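Local coordinates for protein beta-ketothiolase BktB (Ralstonia eutropha, PDB 4NZS) that condenses two acetyl-CoA molecules to acetoacetyl-CoA, and acetyl-CoA with propionyl-CoA to beta-ketovaleryl-CoA, in the pathway that supplies the polymer PHBV, at residues L146-M149 against M150-A153; A332-A336 against L337-P341; G361-I364 against T365-L369. All coordinates share one frame; numbering follows the deposited sequence.

Interaction 1 (L146-M149 against M150-A153); sequences LVDM and MLGA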
loop_
_atom_site.group_PDB
_atom_site.type_symbol
_atom_site.label_atom_id
_atom_site.label_comp_id
_atom_site.label_asym_id
_atom_site.label_seq_id
_atom_site.Cartn_x
_atom_site.Cartn_y
_atom_site.Cartn_z
ATOM N N LEU A 146 -1.554 -0.483 -7.785
ATOM C CA LEU A 146 -2.508 -0.908 -6.824
ATOM C C LEU A 146 -3.672 -1.294 -7.676
ATOM O O LEU A 146 -4.333 -0.425 -8.250
ATOM C CB LEU A 146 -2.834 0.282 -5.952
ATOM C CG LEU A 146 -2.618 0.054 -4.461
ATOM C CD1 LEU A 146 -1.424 -0.855 -4.138
ATOM C CD2 LEU A 146 -2.492 1.417 -3.801
ATOM N N VAL A 147 -3.889 -2.590 -7.816
ATOM C CA VAL A 147 -4.895 -3.115 -8.739
ATOM C C VAL A 147 -6.252 -3.191 -8.077
ATOM O O VAL A 147 -6.360 -3.746 -6.983
ATOM C CB VAL A 147 -4.497 -4.523 -9.172
ATOM C CG1 VAL A 147 -5.600 -5.191 -9.982
ATOM C CG2 VAL A 147 -3.185 -4.473 -9.948
ATOM N N ASP A 148 -7.270 -2.643 -8.754
ATOM C CA ASP A 148 -8.681 -2.756 -8.355
ATOM C C ASP A 148 -9.250 -4.142 -8.646
ATOM O O ASP A 148 -9.439 -4.521 -9.763
ATOM C CB ASP A 148 -9.501 -1.686 -9.036
ATOM C CG ASP A 148 -10.915 -1.647 -8.581
ATOM O OD1 ASP A 148 -11.348 -2.590 -7.872
ATOM O OD2 ASP A 148 -11.621 -0.631 -8.873
ATOM N N MET A 149 -9.581 -4.883 -7.607
ATOM C CA MET A 149 -9.869 -6.311 -7.744
ATOM C C MET A 149 -11.277 -6.535 -8.222
ATOM O O MET A 149 -11.623 -7.559 -8.842
ATOM C CB MET A 149 -9.642 -6.987 -6.375
ATOM C CG MET A 149 -9.317 -8.462 -6.475
ATOM S SD MET A 149 -7.866 -8.739 -7.511
ATOM C CE MET A 149 -7.693 -10.501 -7.637
ATOM N N MET A 150 -12.110 -5.561 -7.907
ATOM C CA MET A 150 -13.454 -5.564 -8.329
ATOM C C MET A 150 -13.506 -5.451 -9.851
ATOM O O MET A 150 -14.089 -6.301 -10.519
ATOM C CB MET A 150 -14.157 -4.386 -7.702
ATOM C CG MET A 150 -15.650 -4.402 -7.947
ATOM S SD MET A 150 -16.432 -2.844 -7.510
ATOM C CE MET A 150 -15.609 -1.661 -8.574
ATOM N N LEU A 151 -12.879 -4.432 -10.415
ATOM C CA LEU A 151 -12.742 -4.407 -11.892
ATOM C C LEU A 151 -12.083 -5.696 -12.386
ATOM O O LEU A 151 -12.378 -6.200 -13.457
ATOM C CB LEU A 151 -11.865 -3.274 -12.309
ATOM C CG LEU A 151 -12.380 -1.924 -11.933
ATOM C CD1 LEU A 151 -11.772 -0.960 -12.917
ATOM C CD2 LEU A 151 -13.903 -1.867 -12.037
ATOM N N GLY A 152 -11.188 -6.239 -11.586
ATOM C CA GLY A 152 -10.545 -7.480 -11.945
ATOM C C GLY A 152 -11.571 -8.473 -12.329
ATOM O O GLY A 152 -11.565 -9.030 -13.433
ATOM N N ALA A 153 -12.491 -8.624 -11.404
ATOM C CA ALA A 153 -13.605 -9.548 -11.468
ATOM C C ALA A 153 -14.547 -9.252 -12.594
ATOM O O ALA A 153 -15.230 -10.144 -13.022
ATOM C CB ALA A 153 -14.392 -9.493 -10.160
#
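Asp148 meets Met150 and Leu151 just where a strand gives way to a helix, and the polar part of the contact starts at its carboxylate. Asp148 OD1 accepts two weak bonds, from Met150 N at 3.1 Å and from Leu151 N at 3.5 Å. The first is bent, with an N-H...O angle of 132°. CG stands anti to the backbone N (chi1 -174°), and this swings the carboxylate forward over the opening amides of the helix. The helical backbone bonds begin here too: Gly152 N reaches Asp148 O at 3.1 Å, and Ala153 N reaches Met149 O at 2.9 Å.

Asp148 is therefore an N-cap, joining strand 144-148, antiparallel to strand 130-132, to the short helix 149-153. This strand lies at a subunit interface, as in the tetramerisation loop of related thiolases, and Leu146 pairs with a strand of the second subunit. The capping carboxylate is shared across the tetramer, since OD1 also forms a salt bridge with Arg136 of the third subunit and OD2 accepts from Gly142 N of the second.

Carbon atoms pack against the same carboxylate. Leu151 crosses it obliquely and sets CG 3.4 Å from Asp148 OD2. Met150 runs alongside Asp148, pointing the same way; its CB sits 3.3 Å from OD1, and a bend at chi3 (60°) brings its CE back to 4.1 Å from Asp148 OD2.

Interaction 2 (A332-A336 against L337-P341); sequences AVTKA and LGLDP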
loop_
_atom_site.group_PDB
_atom_site.type_symbol
_atom_site.label_atom_id
_atom_site.label_comp_id
_atom_site.label_asym_id
_atom_site.label_seq_id
_atom_site.Cartn_x
_atom_site.Cartn_y
_atom_site.Cartn_z
ATOM N N ALA A 332 -31.770 -10.313 -24.828
ATOM C CA ALA A 332 -31.278 -11.421 -25.672
ATOM C C ALA A 332 -31.735 -12.783 -25.178
ATOM O O ALA A 332 -32.340 -13.537 -25.932
ATOM C CB ALA A 332 -29.763 -11.386 -25.775
ATOM N N VAL A 333 -31.474 -13.072 -23.902
ATOM C CA VAL A 333 -31.835 -14.365 -23.296
ATOM C C VAL A 333 -33.352 -14.634 -23.267
ATOM O O VAL A 333 -33.772 -15.796 -23.384
ATOM C CB VAL A 333 -31.242 -14.511 -21.870
ATOM C CG1 VAL A 333 -31.727 -15.792 -21.187
ATOM C CG2 VAL A 333 -29.717 -14.514 -21.922
ATOM N N THR A 334 -34.160 -13.580 -23.117
ATOM C CA THR A 334 -35.618 -13.707 -23.210
ATOM C C THR A 334 -36.049 -14.224 -24.584
ATOM O O THR A 334 -36.838 -15.180 -24.703
ATOM C CB THR A 334 -36.318 -12.349 -23.052
ATOM O OG1 THR A 334 -35.530 -11.475 -22.237
ATOM C CG2 THR A 334 -37.708 -12.533 -22.446
ATOM N N LYS A 335 -35.518 -13.543 -25.601
ATOM C CA LYS A 335 -35.836 -13.754 -27.002
ATOM C C LYS A 335 -35.454 -15.156 -27.453
ATOM O O LYS A 335 -36.322 -15.986 -27.664
ATOM C CB LYS A 335 -35.100 -12.691 -27.803
ATOM C CG LYS A 335 -35.126 -12.782 -29.324
ATOM C CD LYS A 335 -34.906 -11.362 -29.864
ATOM C CE LYS A 335 -34.579 -11.310 -31.334
ATOM N NZ LYS A 335 -33.136 -11.582 -31.577
ATOM N N ALA A 336 -34.164 -15.447 -27.569
ATOM C CA ALA A 336 -33.728 -16.754 -28.049
ATOM C C ALA A 336 -34.551 -17.914 -27.441
ATOM O O ALA A 336 -34.846 -18.873 -28.138
ATOM C CB ALA A 336 -32.235 -16.935 -27.804
ATOM N N LEU A 337 -34.940 -17.804 -26.171
ATOM C CA LEU A 337 -35.851 -18.756 -25.523
ATOM C C LEU A 337 -37.367 -18.472 -25.650
ATOM O O LEU A 337 -38.186 -19.232 -25.145
ATOM C CB LEU A 337 -35.532 -18.832 -24.027
ATOM C CG LEU A 337 -34.130 -19.324 -23.660
ATOM C CD1 LEU A 337 -33.927 -19.263 -22.146
ATOM C CD2 LEU A 337 -33.877 -20.719 -24.201
ATOM N N GLY A 338 -37.768 -17.394 -26.302
ATOM C CA GLY A 338 -39.181 -17.060 -26.368
ATOM C C GLY A 338 -39.795 -17.217 -24.991
ATOM O O GLY A 338 -40.590 -18.133 -24.737
ATOM N N LEU A 339 -39.369 -16.353 -24.080
ATOM C CA LEU A 339 -39.947 -16.301 -22.741
ATOM C C LEU A 339 -40.981 -15.221 -22.735
ATOM O O LEU A 339 -40.943 -14.323 -23.572
ATOM C CB LEU A 339 -38.874 -15.992 -21.711
ATOM C CG LEU A 339 -37.650 -16.889 -21.794
ATOM C CD1 LEU A 339 -36.722 -16.548 -20.645
ATOM C CD2 LEU A 339 -38.035 -18.365 -21.761
ATOM N N ASP A 340 -41.919 -15.297 -21.814
ATOM C CA ASP A 340 -42.907 -14.239 -21.747
ATOM C C ASP A 340 -42.458 -13.096 -20.816
ATOM O O ASP A 340 -42.378 -13.266 -19.603
ATOM C CB ASP A 340 -44.264 -14.748 -21.314
ATOM C CG ASP A 340 -45.271 -13.645 -21.297
ATOM O OD1 ASP A 340 -45.433 -12.999 -22.359
ATOM O OD2 ASP A 340 -45.840 -13.380 -20.224
ATOM N N PRO A 341 -42.191 -11.918 -21.381
ATOM C CA PRO A 341 -41.605 -10.836 -20.608
ATOM C C PRO A 341 -42.075 -10.689 -19.158
ATOM O O PRO A 341 -41.239 -10.467 -18.265
ATOM C CB PRO A 341 -41.971 -9.611 -21.431
ATOM C CG PRO A 341 -41.868 -10.117 -22.839
ATOM C CD PRO A 341 -42.351 -11.542 -22.799
#
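The backbone turns back on itself as Leu339 N donates to Thr334 O at 2.9 Å, while Gly338 N points at Lys335 O over a distance too short to be taken literally. Together these make a Schellman motif, the classic way of finishing a helix, here helix 327-336 of the C-terminal thiolase domain. Gly338 supplies the required positive phi (45°), which glycine adopts readily. The bond to Thr334 O is fairly straight, at 157°.

Hydrophobic contacts across the motif accompany the backbone bonds. Leu339 slants across Thr334, placing CG 4.0 Å from Thr334 CA, and so lies over the same residue whose carbonyl its own N-H grips. The methyl of Thr334 meets this leucine, while OG1 bonds to Ala330 O, its strongest partner, and is shared with Cys331 O. Leu337 packs one turn after Val333: its CG is 3.6 Å from Val333 O, its CD1 lies 4.2 Å from Val333 CG1, and its side chain continues onto Thr303 of helix 299-310. Val333 also touches that helix, through Pro299 and Val300. At the closest meeting of the two crossing side chains, Thr334 CG2 lies 3.7 Å from Leu339 CB.

Interaction 3 (G361-I364 against T365-L369); sequences GALI and TVKAL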
loop_
_atom_site.group_PDB
_atom_site.type_symbol
_atom_site.label_atom_id
_atom_site.label_comp_id
_atom_site.label_asym_id
_atom_site.label_seq_id
_atom_site.Cartn_x
_atom_site.Cartn_y
_atom_site.Cartn_z
ATOM N N GLY A 361 -26.669 -15.388 -7.658
ATOM C CA GLY A 361 -27.259 -16.686 -7.938
ATOM C C GLY A 361 -28.135 -17.212 -6.815
ATOM O O GLY A 361 -29.177 -17.835 -7.053
ATOM N N ALA A 362 -27.742 -16.983 -5.577
ATOM C CA ALA A 362 -28.532 -17.518 -4.442
ATOM C C ALA A 362 -29.647 -16.561 -3.985
ATOM O O ALA A 362 -30.615 -16.926 -3.331
ATOM C CB ALA A 362 -27.602 -17.835 -3.276
ATOM N N LEU A 363 -29.517 -15.327 -4.373
ATOM C CA LEU A 363 -30.418 -14.319 -3.959
ATOM C C LEU A 363 -31.712 -14.423 -4.743
ATOM O O LEU A 363 -32.840 -14.466 -4.184
ATOM C CB LEU A 363 -29.746 -13.006 -4.244
ATOM C CG LEU A 363 -30.525 -11.853 -3.763
ATOM C CD1 LEU A 363 -29.617 -11.017 -2.890
ATOM C CD2 LEU A 363 -31.135 -11.086 -4.923
ATOM N N ILE A 364 -31.553 -14.431 -6.047
ATOM C CA ILE A 364 -32.686 -14.584 -6.915
ATOM C C ILE A 364 -33.361 -15.943 -6.691
ATOM O O ILE A 364 -34.563 -16.078 -6.898
ATOM C CB ILE A 364 -32.313 -14.423 -8.422
ATOM C CG1 ILE A 364 -31.383 -15.538 -8.893
ATOM C CG2 ILE A 364 -31.728 -13.030 -8.688
ATOM C CD1 ILE A 364 -30.877 -15.331 -10.306
ATOM N N THR A 365 -32.611 -16.953 -6.262
ATOM C CA THR A 365 -33.260 -18.200 -5.931
ATOM C C THR A 365 -34.297 -17.891 -4.843
ATOM O O THR A 365 -35.495 -18.030 -5.059
ATOM C CB THR A 365 -32.250 -19.271 -5.554
ATOM O OG1 THR A 365 -31.549 -19.654 -6.734
ATOM C CG2 THR A 365 -32.920 -20.492 -5.022
ATOM N N VAL A 366 -33.846 -17.358 -3.728
ATOM C CA VAL A 366 -34.734 -16.930 -2.651
ATOM C C VAL A 366 -35.857 -16.022 -3.163
ATOM O O VAL A 366 -37.046 -16.123 -2.737
ATOM C CB VAL A 366 -33.923 -16.223 -1.567
ATOM C CG1 VAL A 366 -34.827 -15.477 -0.600
ATOM C CG2 VAL A 366 -33.047 -17.259 -0.851
ATOM N N LYS A 367 -35.540 -15.161 -4.111
ATOM C CA LYS A 367 -36.646 -14.418 -4.702
ATOM C C LYS A 367 -37.692 -15.318 -5.328
ATOM O O LYS A 367 -38.871 -15.095 -5.170
ATOM C CB LYS A 367 -36.175 -13.507 -5.793
ATOM C CG LYS A 367 -35.514 -12.295 -5.278
ATOM C CD LYS A 367 -34.862 -11.673 -6.482
ATOM C CE LYS A 367 -35.833 -10.889 -7.293
ATOM N NZ LYS A 367 -35.088 -9.979 -8.179
ATOM N N ALA A 368 -37.247 -16.324 -6.052
ATOM C CA ALA A 368 -38.105 -16.940 -7.074
ATOM C C ALA A 368 -39.086 -17.867 -6.424
ATOM O O ALA A 368 -40.288 -17.656 -6.535
ATOM C CB ALA A 368 -37.262 -17.668 -8.108
ATOM N N LEU A 369 -38.550 -18.861 -5.727
ATOM C CA LEU A 369 -39.241 -19.588 -4.643
ATOM C C LEU A 369 -40.251 -18.745 -3.821
ATOM O O LEU A 369 -41.368 -19.176 -3.540
ATOM C CB LEU A 369 -38.181 -20.183 -3.709
ATOM C CG LEU A 369 -37.689 -21.648 -3.998
ATOM C CD1 LEU A 369 -37.686 -22.075 -5.462
ATOM C CD2 LEU A 369 -36.333 -21.980 -3.391
#
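Helix 357-375, which begins two residues after His355, the predicted proton acceptor, carries this contact in two successive turns, where Gly361 to Ile364 bond to Thr365 to Ala368. The backbone bonds are uneven. Lys367 N meets Leu363 O at 2.8 Å. Val366 N approaches Ala362 O almost perfectly straight, at 179°, yet over a longer 3.3 Å. Ala368 N and Ile364 O form a weak, bent bond.

Thr365 adds a side-chain bond: its OG1, anti to the carbonyl carbon (chi1 -71°), donates to Gly361 O at 3.0 Å, nearly along the C=O axis. The hydroxyl of this buried residue is thus satisfied within its own helix. In the layered thiolase fold such a helix is sandwiched between sheets, and here strands cover it on more than one side: Ile364, Thr365 and Ala368 rest on Val382 of strand 379-386, while Leu363 and Val366 pack against strands 10-22 and 257-267.

Lys367 lays its aliphatic chain back along the previous turn. Its CD sits 3.7 Å from Ile364 CA and 4.1 Å from both Ile364 CG2 and Leu363 CD2, so that this one methylene touches both branched side chains. A bend at chi3 (81°) then redirects the ammonium, which bonds to Gly348 O and forms a salt bridge with Glu321.

How the interactions relate
The three contacts come one after another along the chain, and none touches another. Interaction 1 lies in the N-terminal thiolase domain, on a strand and short helix engaged with two neighbouring subunits. Interactions 2 and 3 share the C-terminal domain, interaction 2 at the end of helix 327-336 and the loop after it, interaction 3 within the next helix, 357-375; their centres are about 19 Å apart and their nearest atoms about 11 Å. The centre of interaction 1 is about 33 Å from that of interaction 2 and 27 Å from that of interaction 3. One fold thus combines a helix start at the tetramer interface, a helix end at the surface and a continuous helix in the core.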